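Local atomic coordinates of Lysine/ornithine decarboxylase (Selenomonas ruminantium, PDB entry 5GJO), a protein that catalyses the pyridoxal 5'-phosphate-dependent decarboxylation of L-lysine to cadaverine and of L-ornithine to putrescine. Residues V266-S271 / V345-M350. The protein carries 2 engineered substitutions. Numbering follows the deposited sequence.
Sequences VNLVTS and VLVTEM
Leu268 and Val347 meet as a hydrogen-bonded antiparallel pair: Leu268 N donates to Val347 O at 2.7 Å, and Val347 N returns a bond to Leu268 O. Thr270 and Val345 repeat the reciprocal pairing two residues on. Beyond Val347 strand 344-347 ends, yet the backbone kinks at Glu349, whose phi and psi of 50° lie in the left-handed region, and this extra residue lets Met350 N, not Glu349 N, bond to Val266 O at 3.0 Å. That carbonyl oxygen is gripped twice: Met350 N sits above its plane, and Asn267 ND2 reaches it from the opposite face.

The pairing belongs to the C-terminal beta domain that accompanies the pyridoxal-phosphate-binding barrel in class-II decarboxylases of this family. Strand 344-347 lies between strands 266-276 and 306-307, while strand 23-26 pairs with the other edge of strand 266-276, at Asn267 and Val269.

Side chains fill both faces. On one, Thr270 and Val345 run side by side; with Thr270 OG1 anti to the backbone N (chi1 177°) and bonded to Asp287 OD1, Thr270 CG2 is left between the N and the carbonyl carbon, where it meets Val345 CG2 at 3.5 Å. Further along this face, the bent Met350 chain lays SD against Leu268 CB at 3.8 Å and against its CD2. On the other, Leu346 CD1 leans over the neighbouring strand, touching Asn267 CB (3.7 Å) and, more loosely, Val269 CG2 (4.1 Å). The Asn267 amide lies alongside Thr348, ND2 3.7 Å from the Thr348 CG2 methyl, and its buried polar ends are satisfied by the N-terminal segment: OD1 accepts from Leu7 N, and ND2 also donates to Phe5 O.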
loop_
_atom_site.group_PDB
_atom_site.type_symbol
_atom_site.label_atom_id
_atom_site.label_comp_id
_atom_site.label_asym_id
_atom_site.label_seq_id
_atom_site.Cartn_x
_atom_site.Cartn_y
_atom_site.Cartn_z
ATOM N N VAL A 266 2.017 -16.190 -11.856
ATOM C CA VAL A 266 2.450 -14.842 -12.160
ATOM C C VAL A 266 3.925 -14.666 -11.761
ATOM O O VAL A 266 4.336 -15.180 -10.678
ATOM C CB VAL A 266 1.559 -13.805 -11.474
ATOM C CG1 VAL A 266 1.979 -12.399 -11.868
ATOM C CG2 VAL A 266 0.095 -14.039 -11.759
ATOM N N ASN A 267 4.713 -14.010 -12.602
ATOM C CA ASN A 267 6.101 -13.673 -12.313
ATOM C C ASN A 267 6.244 -12.155 -12.443
ATOM O O ASN A 267 5.546 -11.551 -13.196
ATOM C CB ASN A 267 7.095 -14.296 -13.303
ATOM C CG ASN A 267 7.234 -15.809 -13.193
ATOM O OD1 ASN A 267 8.009 -16.402 -13.922
ATOM N ND2 ASN A 267 6.487 -16.424 -12.298
ATOM N N LEU A 268 7.149 -11.574 -11.676
ATOM C CA LEU A 268 7.577 -10.194 -11.833
ATOM C C LEU A 268 8.896 -10.099 -12.510
ATOM O O LEU A 268 9.893 -10.828 -12.128
ATOM C CB LEU A 268 7.725 -9.499 -10.483
ATOM C CG LEU A 268 8.288 -8.101 -10.481
ATOM C CD1 LEU A 268 7.284 -7.097 -11.039
ATOM C CD2 LEU A 268 8.571 -7.779 -9.004
ATOM N N VAL A 269 8.991 -9.207 -13.482
ATOM C CA VAL A 269 10.275 -8.873 -14.147
ATOM C C VAL A 269 10.633 -7.424 -13.814
ATOM O O VAL A 269 9.835 -6.492 -14.069
ATOM C CB VAL A 269 10.221 -9.016 -15.671
ATOM C CG1 VAL A 269 11.596 -8.780 -16.273
ATOM C CG2 VAL A 269 9.738 -10.448 -16.058
ATOM N N THR A 270 11.782 -7.260 -13.224
ATOM C CA THR A 270 12.250 -5.962 -12.746
ATOM C C THR A 270 13.693 -5.760 -13.127
ATOM O O THR A 270 14.488 -6.729 -13.123
ATOM C CB THR A 270 11.898 -5.761 -11.271
ATOM O OG1 THR A 270 12.422 -4.515 -10.812
ATOM C CG2 THR A 270 12.488 -6.833 -10.410
ATOM N N SER A 271 14.072 -4.525 -13.425
ATOM C CA SER A 271 15.474 -4.213 -13.791
ATOM C C SER A 271 16.255 -3.634 -12.618
ATOM O O SER A 271 15.703 -2.864 -11.794
ATOM C CB SER A 271 15.541 -3.187 -14.919
ATOM O OG SER A 271 14.970 -3.719 -16.087
ATOM N N VAL A 345 16.085 -9.089 -13.181
ATOM C CA VAL A 345 15.868 -10.173 -12.260
ATOM C C VAL A 345 14.423 -10.618 -12.333
ATOM O O VAL A 345 13.517 -9.868 -12.828
ATOM C CB VAL A 345 16.260 -9.834 -10.785
ATOM C CG1 VAL A 345 17.750 -9.527 -10.726
ATOM C CG2 VAL A 345 15.409 -8.747 -10.173
ATOM N N LEU A 346 14.225 -11.830 -11.830
ATOM C CA LEU A 346 12.905 -12.474 -11.904
ATOM C C LEU A 346 12.384 -12.884 -10.563
ATOM O O LEU A 346 13.093 -13.537 -9.812
ATOM C CB LEU A 346 12.971 -13.681 -12.846
ATOM C CG LEU A 346 11.706 -14.540 -13.038
ATOM C CD1 LEU A 346 10.685 -13.830 -13.903
ATOM C CD2 LEU A 346 12.011 -15.966 -13.620
ATOM N N VAL A 347 11.120 -12.537 -10.254
ATOM C CA VAL A 347 10.516 -12.984 -9.039
ATOM C C VAL A 347 9.313 -13.882 -9.372
ATOM O O VAL A 347 8.391 -13.473 -10.149
ATOM C CB VAL A 347 10.046 -11.828 -8.125
ATOM C CG1 VAL A 347 9.576 -12.349 -6.774
ATOM C CG2 VAL A 347 11.187 -10.877 -7.909
ATOM N N THR A 348 9.318 -15.091 -8.829
ATOM C CA THR A 348 8.305 -16.142 -9.175
ATOM C C THR A 348 7.221 -16.171 -8.092
ATOM O O THR A 348 7.419 -15.546 -7.039
ATOM C CB THR A 348 8.890 -17.537 -9.465
ATOM O OG1 THR A 348 9.719 -18.000 -8.344
ATOM C CG2 THR A 348 9.670 -17.463 -10.717
ATOM N N GLU A 349 6.123 -16.889 -8.326
ATOM C CA GLU A 349 5.061 -17.046 -7.334
ATOM C C GLU A 349 4.626 -15.674 -6.770
ATOM O O GLU A 349 4.481 -15.518 -5.529
ATOM C CB GLU A 349 5.470 -18.025 -6.208
ATOM C CG GLU A 349 5.660 -19.495 -6.721
ATOM C CD GLU A 349 6.970 -19.724 -7.420
ATOM O OE1 GLU A 349 8.048 -19.428 -6.881
ATOM O OE2 GLU A 349 6.970 -20.210 -8.561
ATOM N N MET A 350 4.367 -14.758 -7.688
ATOM C CA MET A 350 4.015 -13.392 -7.376
ATOM C C MET A 350 2.564 -13.008 -7.675
ATOM O O MET A 350 2.247 -11.869 -7.782
ATOM C CB MET A 350 5.004 -12.444 -8.039
ATOM C CG MET A 350 6.026 -11.892 -7.076
ATOM S SD MET A 350 6.060 -10.130 -7.128
ATOM C CE MET A 350 7.007 -9.584 -5.719
#